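Local coordinates for ABC transporter, periplasmic substrate-binding protein (Thermotoga maritima, PDB 2HPG) that probably captures a solute in the periplasm and delivers it to a tripartite ATP-independent (TRAP) membrane transporter, at residues A[141-146]-A[202-207]; A[171-176]-A[222-227]; A[216-221]-A[282-287]. All blocks are in the same frame, centred on the assembly; numbering follows the deposited sequence.

Contact 1: A[141-146]-A[202-207]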
loop_
_atom_site.group_PDB
_atom_site.type_symbol
_atom_site.label_atom_id
_atom_site.label_comp_id
_atom_site.label_asym_id
_atom_site.label_seq_id
_atom_site.Cartn_x
_atom_site.Cartn_y
_atom_site.Cartn_z
ATOM N N TYR A 141 -6.000 -2.770 -6.241
ATOM C CA TYR A 141 -6.329 -4.115 -5.785
ATOM C C TYR A 141 -5.358 -5.141 -6.303
ATOM O O TYR A 141 -4.980 -5.127 -7.475
ATOM C CB TYR A 141 -7.722 -4.533 -6.248
ATOM C CG TYR A 141 -8.778 -3.724 -5.602
ATOM C CD1 TYR A 141 -9.296 -4.086 -4.365
ATOM C CD2 TYR A 141 -9.186 -2.533 -6.161
ATOM C CE1 TYR A 141 -10.242 -3.319 -3.755
ATOM C CE2 TYR A 141 -10.134 -1.768 -5.556
ATOM C CZ TYR A 141 -10.657 -2.169 -4.354
ATOM O OH TYR A 141 -11.594 -1.382 -3.745
ATOM N N ARG A 142 -5.030 -6.064 -5.419
ATOM C CA ARG A 142 -4.156 -7.166 -5.721
ATOM C C ARG A 142 -4.979 -8.420 -5.918
ATOM O O ARG A 142 -6.008 -8.626 -5.250
ATOM C CB ARG A 142 -3.133 -7.324 -4.597
ATOM C CG ARG A 142 -2.158 -6.170 -4.610
ATOM C CD ARG A 142 -1.353 -6.015 -3.371
ATOM N NE ARG A 142 -0.312 -7.032 -3.217
ATOM C CZ ARG A 142 1.008 -6.837 -3.304
ATOM N NH1 ARG A 142 1.520 -5.655 -3.568
ATOM N NH2 ARG A 142 1.826 -7.855 -3.080
ATOM N N HIS A 143 -4.525 -9.249 -6.861
ATOM C CA HIS A 143 -5.234 -10.463 -7.283
ATOM C C HIS A 143 -4.219 -11.591 -7.315
ATOM O O HIS A 143 -3.035 -11.322 -7.353
ATOM C CB HIS A 143 -5.825 -10.252 -8.693
ATOM C CG HIS A 143 -6.787 -9.102 -8.785
ATOM N ND1 HIS A 143 -7.913 -9.011 -7.998
ATOM C CD2 HIS A 143 -6.778 -7.993 -9.567
ATOM C CE1 HIS A 143 -8.553 -7.885 -8.281
ATOM N NE2 HIS A 143 -7.896 -7.259 -9.246
ATOM N N PHE A 144 -4.659 -12.836 -7.283
ATOM C CA PHE A 144 -3.720 -13.958 -7.343
ATOM C C PHE A 144 -3.180 -14.164 -8.768
ATOM O O PHE A 144 -3.951 -14.074 -9.714
ATOM C CB PHE A 144 -4.386 -15.236 -6.864
ATOM C CG PHE A 144 -4.545 -15.306 -5.377
ATOM C CD1 PHE A 144 -3.467 -15.605 -4.575
ATOM C CD2 PHE A 144 -5.750 -15.034 -4.791
ATOM C CE1 PHE A 144 -3.599 -15.669 -3.197
ATOM C CE2 PHE A 144 -5.896 -15.095 -3.427
ATOM C CZ PHE A 144 -4.810 -15.407 -2.629
ATOM N N VAL A 145 -1.882 -14.470 -8.881
ATOM C CA VAL A 145 -1.227 -14.696 -10.162
ATOM C C VAL A 145 -0.635 -16.092 -10.046
ATOM O O VAL A 145 0.272 -16.320 -9.253
ATOM C CB VAL A 145 -0.097 -13.691 -10.482
ATOM C CG1 VAL A 145 0.104 -13.612 -12.033
ATOM C CG2 VAL A 145 -0.388 -12.296 -9.913
ATOM N N THR A 146 -1.181 -17.028 -10.819
ATOM C CA THR A 146 -0.929 -18.457 -10.630
ATOM C C THR A 146 -0.945 -19.218 -11.971
ATOM O O THR A 146 -1.205 -18.637 -13.009
ATOM C CB THR A 146 -2.034 -19.059 -9.760
ATOM O OG1 THR A 146 -3.293 -18.886 -10.432
ATOM C CG2 THR A 146 -2.105 -18.378 -8.347
ATOM N N LEU A 202 -0.618 -9.774 -6.855
ATOM C CA LEU A 202 -0.049 -8.521 -7.351
ATOM C C LEU A 202 -1.114 -7.708 -8.073
ATOM O O LEU A 202 -2.208 -8.181 -8.312
ATOM C CB LEU A 202 1.094 -8.817 -8.342
ATOM C CG LEU A 202 2.370 -9.478 -7.805
ATOM C CD1 LEU A 202 3.297 -9.893 -8.961
ATOM C CD2 LEU A 202 3.147 -8.601 -6.816
ATOM N N THR A 203 -0.774 -6.470 -8.427
ATOM C CA THR A 203 -1.579 -5.676 -9.331
ATOM C C THR A 203 -1.227 -6.022 -10.783
ATOM O O THR A 203 -0.205 -6.638 -11.028
ATOM C CB THR A 203 -1.263 -4.210 -9.140
ATOM O OG1 THR A 203 0.081 -3.987 -9.553
ATOM C CG2 THR A 203 -1.430 -3.825 -7.663
ATOM N N TYR A 204 -2.076 -5.619 -11.733
ATOM C CA TYR A 204 -1.826 -5.877 -13.149
ATOM C C TYR A 204 -0.565 -5.139 -13.636
ATOM O O TYR A 204 0.172 -5.641 -14.481
ATOM C CB TYR A 204 -3.047 -5.461 -13.986
ATOM C CG TYR A 204 -4.215 -6.459 -14.008
ATOM C CD1 TYR A 204 -4.183 -7.566 -14.831
ATOM C CD2 TYR A 204 -5.359 -6.261 -13.228
ATOM C CE1 TYR A 204 -5.237 -8.421 -14.910
ATOM C CE2 TYR A 204 -6.428 -7.142 -13.293
ATOM C CZ TYR A 204 -6.348 -8.229 -14.127
ATOM O OH TYR A 204 -7.373 -9.156 -14.227
ATOM N N ALA A 205 -0.322 -3.938 -13.121
ATOM C CA ALA A 205 0.912 -3.186 -13.438
ATOM C C ALA A 205 2.156 -3.969 -13.026
ATOM O O ALA A 205 3.109 -4.076 -13.789
ATOM C CB ALA A 205 0.895 -1.820 -12.745
ATOM N N ASN A 206 2.143 -4.511 -11.808
ATOM C CA ASN A 206 3.268 -5.320 -11.312
ATOM C C ASN A 206 3.479 -6.518 -12.226
ATOM O O ASN A 206 4.609 -6.839 -12.614
ATOM C CB ASN A 206 2.977 -5.899 -9.917
ATOM C CG ASN A 206 2.921 -4.860 -8.804
ATOM O OD1 ASN A 206 3.491 -3.768 -8.895
ATOM N ND2 ASN A 206 2.217 -5.205 -7.735
ATOM N N VAL A 207 2.389 -7.211 -12.543
ATOM C CA VAL A 207 2.474 -8.416 -13.374
ATOM C C VAL A 207 2.984 -8.052 -14.762
ATOM O O VAL A 207 3.870 -8.715 -15.299
ATOM C CB VAL A 207 1.119 -9.135 -13.502
ATOM C CG1 VAL A 207 1.200 -10.272 -14.552
ATOM C CG2 VAL A 207 0.667 -9.673 -12.126
#
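V145 meets V207 with its CG1 anti to its own backbone N (chi1 -156°), which makes CG1 the further branch, 4.0 Å from V207 CG2. Its other branch comes closer, V145 CG2 lying 3.6 Å from V207 CG2; the two valines lie alongside, running opposite ways. In T203 the torsion puts OG1 between the backbone N and the carbonyl carbon (chi1 66°). There it accepts the N206 amide, N206 N to T203 OG1 3.1 Å, as the N-cap of the helix that follows. Its methyl is left to face the strand, T203 CG2 being 3.9 Å from R142 CG; a threonine can serve both needs.

The backbones join through H143 and L202, an antiparallel hydrogen-bonded pair. H143 N donates to L202 O and L202 N to H143 O, both at 2.9 Å. R142 passes one guanidinium face over L202 CA, with NH2 4.0 Å from L202 CD2; its charge is met by E201. The H143 and Y204 rings approach obliquely, H143 CD2 to Y204 CE2 3.8 Å, their planes at 63°. Beyond this contact, H143 ND1 is satisfied by the G223 amide and Y204 OH by the E221 carboxylate.

L202 closes strand 199-202 just as T203 caps the start of helix 204-209, so sheet pairing passes directly into a helix cap. The chemistry implies a buried junction in which apolar methyls fill the interior, while H143 ND1, T203 OG1, Y204 OH and the R142 charge each have a partner.

Contact 2: A[171-176]-A[222-227]; sequences ESIRSL and TGHFLL
Van der Waals packing of S172 against the edge of the F225 ring leads the meeting of helix 171-176 with strand 222-227. S172 CB comes to that edge near the ring plane, at 3.6 Å from F225 CZ, with OG in plane beside it, and a serine is small enough to let the ring come so close to the helix. In the apolar pair, I173 crosses F225 at about a right angle, its CD1 3.9 Å from F225 CE2. The same CD1 lies 4.0 Å from H224 NE2, so one isoleucine methyl reaches both rings. L176 CD1 lies on the same side of the imidazole, nearer its root, 3.8 Å from H224 CB. An alanine in place of F225 would remove the ring and is likely to open a gap beside S172 and I173, and to deprive W169 of its edge-to-face partner.

No hydrogen bond crosses the contact; the polar groups of S172 and H224 find partners within their own segments or elsewhere. H224 holds CG in the crowded position (chi1 56°), and its ND1 is 2.7 Å from T222 OG1 in a bond where either could donate. NE2 bonds to E201, which fixes the imidazole at both nitrogens, and F144 meets the ring as well. On the helix, S172 O takes both L176 N and S175 OG, the latter at 2.7 Å, while S172 OG bonds to A168 O and A90 N.

The segment axes run almost antiparallel, at 169°, and come within 10.3 Å. This is a helix packed on a sheet strand, consistent with the layered alpha/beta lobes of periplasmic binding proteins.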
loop_
_atom_site.group_PDB
_atom_site.type_symbol
_atom_site.label_atom_id
_atom_site.label_comp_id
_atom_site.label_asym_id
_atom_site.label_seq_id
_atom_site.Cartn_x
_atom_site.Cartn_y
_atom_site.Cartn_z
ATOM N N GLU A 171 -0.028 -13.574 7.172
ATOM C CA GLU A 171 -1.181 -14.145 7.879
ATOM C C GLU A 171 -2.453 -14.062 7.065
ATOM O O GLU A 171 -3.264 -14.961 7.120
ATOM C CB GLU A 171 -1.403 -13.411 9.199
ATOM C CG GLU A 171 -0.256 -13.568 10.171
ATOM C CD GLU A 171 -0.177 -14.948 10.769
ATOM O OE1 GLU A 171 -1.205 -15.672 10.752
ATOM O OE2 GLU A 171 0.927 -15.313 11.251
ATOM N N SER A 172 -2.626 -12.969 6.327
ATOM C CA SER A 172 -3.747 -12.819 5.406
ATOM C C SER A 172 -3.770 -13.921 4.328
ATOM O O SER A 172 -4.784 -14.605 4.160
ATOM C CB SER A 172 -3.698 -11.441 4.747
ATOM O OG SER A 172 -4.067 -10.436 5.674
ATOM N N ILE A 173 -2.657 -14.089 3.617
ATOM C CA ILE A 173 -2.569 -15.085 2.545
ATOM C C ILE A 173 -2.691 -16.503 3.079
ATOM O O ILE A 173 -3.308 -17.385 2.440
ATOM C CB ILE A 173 -1.264 -14.927 1.726
ATOM C CG1 ILE A 173 -1.283 -13.604 0.940
ATOM C CG2 ILE A 173 -1.067 -16.096 0.782
ATOM C CD1 ILE A 173 -2.554 -13.355 0.143
ATOM N N ARG A 174 -2.126 -16.726 4.260
ATOM C CA ARG A 174 -2.316 -18.002 4.968
ATOM C C ARG A 174 -3.784 -18.266 5.317
ATOM O O ARG A 174 -4.271 -19.366 5.142
ATOM C CB ARG A 174 -1.450 -18.049 6.229
ATOM C CG ARG A 174 -1.462 -19.377 6.939
ATOM C CD ARG A 174 -0.482 -19.355 8.094
ATOM N NE ARG A 174 -0.597 -20.523 8.972
ATOM C CZ ARG A 174 -1.483 -20.648 9.967
ATOM N NH1 ARG A 174 -2.377 -19.698 10.203
ATOM N NH2 ARG A 174 -1.488 -21.745 10.733
ATOM N N SER A 175 -4.489 -17.259 5.809
ATOM C CA SER A 175 -5.884 -17.439 6.187
ATOM C C SER A 175 -6.806 -17.703 4.981
ATOM O O SER A 175 -7.819 -18.397 5.116
ATOM C CB SER A 175 -6.383 -16.226 6.962
ATOM O OG SER A 175 -6.658 -15.167 6.065
ATOM N N LEU A 176 -6.457 -17.153 3.812
ATOM C CA LEU A 176 -7.212 -17.398 2.563
ATOM C C LEU A 176 -7.059 -18.822 2.041
ATOM O O LEU A 176 -7.918 -19.313 1.309
ATOM C CB LEU A 176 -6.792 -16.413 1.475
ATOM C CG LEU A 176 -7.121 -14.953 1.766
ATOM C CD1 LEU A 176 -6.834 -14.057 0.555
ATOM C CD2 LEU A 176 -8.554 -14.810 2.218
ATOM N N THR A 222 -9.627 -11.976 -7.062
ATOM C CA THR A 222 -10.089 -12.054 -5.692
ATOM C C THR A 222 -10.116 -10.677 -5.047
ATOM O O THR A 222 -10.867 -10.478 -4.099
ATOM C CB THR A 222 -9.206 -12.943 -4.853
ATOM O OG1 THR A 222 -7.840 -12.624 -5.114
ATOM C CG2 THR A 222 -9.455 -14.423 -5.165
ATOM N N GLY A 223 -9.294 -9.746 -5.540
ATOM C CA GLY A 223 -9.262 -8.368 -5.032
ATOM C C GLY A 223 -9.091 -8.329 -3.508
ATOM O O GLY A 223 -9.690 -7.502 -2.813
ATOM N N HIS A 224 -8.262 -9.232 -3.007
ATOM C CA HIS A 224 -8.121 -9.491 -1.568
ATOM C C HIS A 224 -7.327 -8.426 -0.768
ATOM O O HIS A 224 -7.464 -8.372 0.461
ATOM C CB HIS A 224 -7.497 -10.875 -1.360
ATOM C CG HIS A 224 -6.183 -11.037 -2.056
ATOM N ND1 HIS A 224 -6.070 -11.570 -3.320
ATOM C CD2 HIS A 224 -4.933 -10.672 -1.692
ATOM C CE1 HIS A 224 -4.807 -11.537 -3.699
ATOM N NE2 HIS A 224 -4.090 -11.005 -2.729
ATOM N N PHE A 225 -6.500 -7.609 -1.435
ATOM C CA PHE A 225 -5.886 -6.434 -0.809
ATOM C C PHE A 225 -6.151 -5.201 -1.649
ATOM O O PHE A 225 -6.125 -5.255 -2.877
ATOM C CB PHE A 225 -4.353 -6.525 -0.682
ATOM C CG PHE A 225 -3.842 -7.620 0.199
ATOM C CD1 PHE A 225 -4.206 -7.709 1.528
ATOM C CD2 PHE A 225 -2.915 -8.507 -0.286
ATOM C CE1 PHE A 225 -3.701 -8.702 2.317
ATOM C CE2 PHE A 225 -2.408 -9.501 0.488
ATOM C CZ PHE A 225 -2.791 -9.608 1.800
ATOM N N LEU A 226 -6.425 -4.087 -0.971
ATOM C CA LEU A 226 -6.233 -2.757 -1.542
ATOM C C LEU A 226 -5.027 -2.150 -0.836
ATOM O O LEU A 226 -5.087 -1.881 0.367
ATOM C CB LEU A 226 -7.456 -1.868 -1.333
ATOM C CG LEU A 226 -7.301 -0.482 -1.937
ATOM C CD1 LEU A 226 -7.226 -0.562 -3.456
ATOM C CD2 LEU A 226 -8.409 0.438 -1.459
ATOM N N LEU A 227 -3.936 -1.950 -1.566
ATOM C CA LEU A 227 -2.688 -1.453 -0.976
ATOM C C LEU A 227 -2.739 0.045 -0.702
ATOM O O LEU A 227 -2.736 0.884 -1.625
ATOM C CB LEU A 227 -1.479 -1.837 -1.847
ATOM C CG LEU A 227 -0.086 -1.381 -1.398
ATOM C CD1 LEU A 227 0.109 -1.452 0.104
ATOM C CD2 LEU A 227 0.963 -2.242 -2.136
#

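Contact 3: A[216-221]-A[282-287]; sequences LKYMSE and AVIPAS
Y218 and A282 touch most directly among the side chains, with the alanine methyl CB 3.6 Å from Y218 CD1. I284 CD1 reaches the same ring atom at 4.1 Å, so these residues, together with S220, line one face of a parallel pair of strands. S220 is small and packs its OG 3.7 Å from I284 CG1. M219, present as selenomethionine, and V283 point to the other face, where beta-branched V283 suits the extended backbone.

The backbone bonds alternate as parallel pairing requires: A282 N gives to K217 O at 2.8 Å, M219 N to A282 O, I284 N to M219 O and E221 N to I284 O. Strands 218-221 and 282-284 run at 18° to each other.

E221 carries the far end. Its CG is anti to the carbonyl carbon (chi1 -69°) and the chain then extends across V283, OE2 coming 3.9 Å from V283 CG1. OE1 accepts a weak bond from A286 N, and a water donates to E221 OE1 at 2.6 Å while accepting weakly from the same amide.

Further out, Y204 OH hydrogen-bonds to E221 OE2 and K273 adds a salt bridge to the same oxygen, while S220 OG is bonded to I150 N. On the other side of the strand K217 and Y218 both face T146, a classic beta bulge.

The chemistry implies that backbone bonding holds strand 282-284 to the sheet edge, while the glutamate, probably steadied by the nearby lysine, adds only a weak link, partly through water, to the turn after the strand.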
loop_
_atom_site.group_PDB
_atom_site.type_symbol
_atom_site.label_atom_id
_atom_site.label_comp_id
_atom_site.label_asym_id
_atom_site.label_seq_id
_atom_site.Cartn_x
_atom_site.Cartn_y
_atom_site.Cartn_z
ATOM N N LEU A 216 3.437 -17.185 -15.556
ATOM C CA LEU A 216 2.171 -17.399 -14.891
ATOM C C LEU A 216 1.046 -17.079 -15.892
ATOM O O LEU A 216 1.092 -16.088 -16.611
ATOM C CB LEU A 216 2.069 -16.514 -13.635
ATOM C CG LEU A 216 3.079 -16.741 -12.507
ATOM C CD1 LEU A 216 3.191 -15.488 -11.601
ATOM C CD2 LEU A 216 2.682 -17.977 -11.653
ATOM N N LYS A 217 0.036 -17.938 -15.924
ATOM C CA LYS A 217 -1.044 -17.840 -16.905
ATOM C C LYS A 217 -2.292 -17.127 -16.386
ATOM O O LYS A 217 -2.947 -16.406 -17.149
ATOM C CB LYS A 217 -1.429 -19.234 -17.414
ATOM C CG LYS A 217 -2.687 -19.237 -18.284
ATOM C CD LYS A 217 -2.861 -20.539 -19.019
ATOM C CE LYS A 217 -4.261 -20.617 -19.668
ATOM N NZ LYS A 217 -4.404 -21.808 -20.555
ATOM N N TYR A 218 -2.637 -17.333 -15.112
ATOM C CA TYR A 218 -3.920 -16.861 -14.584
ATOM C C TYR A 218 -3.864 -15.673 -13.627
ATOM O O TYR A 218 -3.080 -15.647 -12.679
ATOM C CB TYR A 218 -4.646 -17.990 -13.846
ATOM C CG TYR A 218 -5.032 -19.142 -14.727
ATOM C CD1 TYR A 218 -6.214 -19.114 -15.451
ATOM C CD2 TYR A 218 -4.211 -20.255 -14.848
ATOM C CE1 TYR A 218 -6.573 -20.154 -16.282
ATOM C CE2 TYR A 218 -4.561 -21.306 -15.666
ATOM C CZ TYR A 218 -5.740 -21.244 -16.378
ATOM O OH TYR A 218 -6.097 -22.263 -17.191
HETATM N N MSE A 219 -4.721 -14.691 -13.903
HETATM C CA MSE A 219 -5.023 -13.634 -12.957
HETATM C C MSE A 219 -6.424 -13.886 -12.430
HETATM O O MSE A 219 -7.386 -13.797 -13.189
HETATM C CB MSE A 219 -4.960 -12.277 -13.647
HETATM C CG MSE A 219 -4.764 -11.144 -12.677
HETATM SE SE MSE A 219 -2.883 -10.736 -12.464
HETATM C CE MSE A 219 -3.083 -9.055 -11.499
ATOM N N SER A 220 -6.543 -14.245 -11.150
ATOM C CA SER A 220 -7.845 -14.503 -10.551
ATOM C C SER A 220 -8.212 -13.344 -9.636
ATOM O O SER A 220 -7.489 -13.045 -8.670
ATOM C CB SER A 220 -7.836 -15.805 -9.754
ATOM O OG SER A 220 -7.213 -16.863 -10.458
ATOM N N GLU A 221 -9.331 -12.686 -9.950
ATOM C CA GLU A 221 -9.662 -11.391 -9.392
ATOM C C GLU A 221 -10.361 -11.454 -8.039
ATOM O O GLU A 221 -11.508 -11.005 -7.875
ATOM C CB GLU A 221 -10.476 -10.576 -10.389
ATOM C CG GLU A 221 -9.674 -10.129 -11.613
ATOM C CD GLU A 221 -10.424 -9.130 -12.431
ATOM O OE1 GLU A 221 -11.657 -9.087 -12.298
ATOM O OE2 GLU A 221 -9.811 -8.405 -13.229
ATOM N N ALA A 282 -5.014 -15.560 -18.859
ATOM C CA ALA A 282 -6.417 -15.851 -18.634
ATOM C C ALA A 282 -6.869 -15.186 -17.357
ATOM O O ALA A 282 -6.306 -15.443 -16.302
ATOM C CB ALA A 282 -6.629 -17.342 -18.519
ATOM N N VAL A 283 -7.877 -14.327 -17.455
ATOM C CA VAL A 283 -8.440 -13.648 -16.287
ATOM C C VAL A 283 -9.630 -14.425 -15.792
ATOM O O VAL A 283 -10.516 -14.733 -16.573
ATOM C CB VAL A 283 -8.888 -12.229 -16.642
ATOM C CG1 VAL A 283 -9.578 -11.567 -15.460
ATOM C CG2 VAL A 283 -7.699 -11.429 -17.064
ATOM N N ILE A 284 -9.644 -14.766 -14.500
ATOM C CA ILE A 284 -10.823 -15.295 -13.837
ATOM C C ILE A 284 -11.524 -14.106 -13.191
ATOM O O ILE A 284 -11.035 -13.575 -12.204
ATOM C CB ILE A 284 -10.461 -16.322 -12.761
ATOM C CG1 ILE A 284 -9.543 -17.405 -13.344
ATOM C CG2 ILE A 284 -11.718 -16.939 -12.195
ATOM C CD1 ILE A 284 -10.139 -18.155 -14.515
ATOM N N PRO A 285 -12.644 -13.640 -13.780
ATOM C CA PRO A 285 -13.245 -12.389 -13.333
ATOM C C PRO A 285 -13.827 -12.516 -11.939
ATOM O O PRO A 285 -14.074 -13.628 -11.475
ATOM C CB PRO A 285 -14.376 -12.125 -14.345
ATOM C CG PRO A 285 -14.333 -13.208 -15.328
ATOM C CD PRO A 285 -13.402 -14.265 -14.878
ATOM N N ALA A 286 -14.037 -11.380 -11.287
ATOM C CA ALA A 286 -14.515 -11.361 -9.902
ATOM C C ALA A 286 -15.843 -12.106 -9.780
ATOM O O ALA A 286 -16.031 -12.937 -8.883
ATOM C CB ALA A 286 -14.645 -9.902 -9.396
ATOM N N SER A 287 -16.746 -11.850 -10.723
ATOM C CA SER A 287 -18.065 -12.486 -10.745
ATOM C C SER A 287 -18.039 -14.008 -10.784
ATOM O O SER A 287 -19.034 -14.644 -10.446
ATOM C CB SER A 287 -18.863 -11.965 -11.934
ATOM O OG SER A 287 -18.268 -12.378 -13.151
HETATM O O HOH W 1 -14.021 -8.317 -12.979
#

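How the contacts relate
Contacts 1 and 2 are buried, whereas contact 3, about 21 Å between its centre and that of the chain, is only partly so. All three gather on one sheet: contacts 2 and 3 use consecutive parts of strand 218-234, and contact 1 uses its neighbour, strand 130-146, which bonds to it where R142 N meets F225 O and T146 O meets Y218 N. Their chemistry follows their place. Contact 3 adds an edge strand mainly by backbone bonds, contact 2 covers the sheet with a helix through side chains alone, and contact 1 combines the two, joining strand to strand and strand to helix start in the interior.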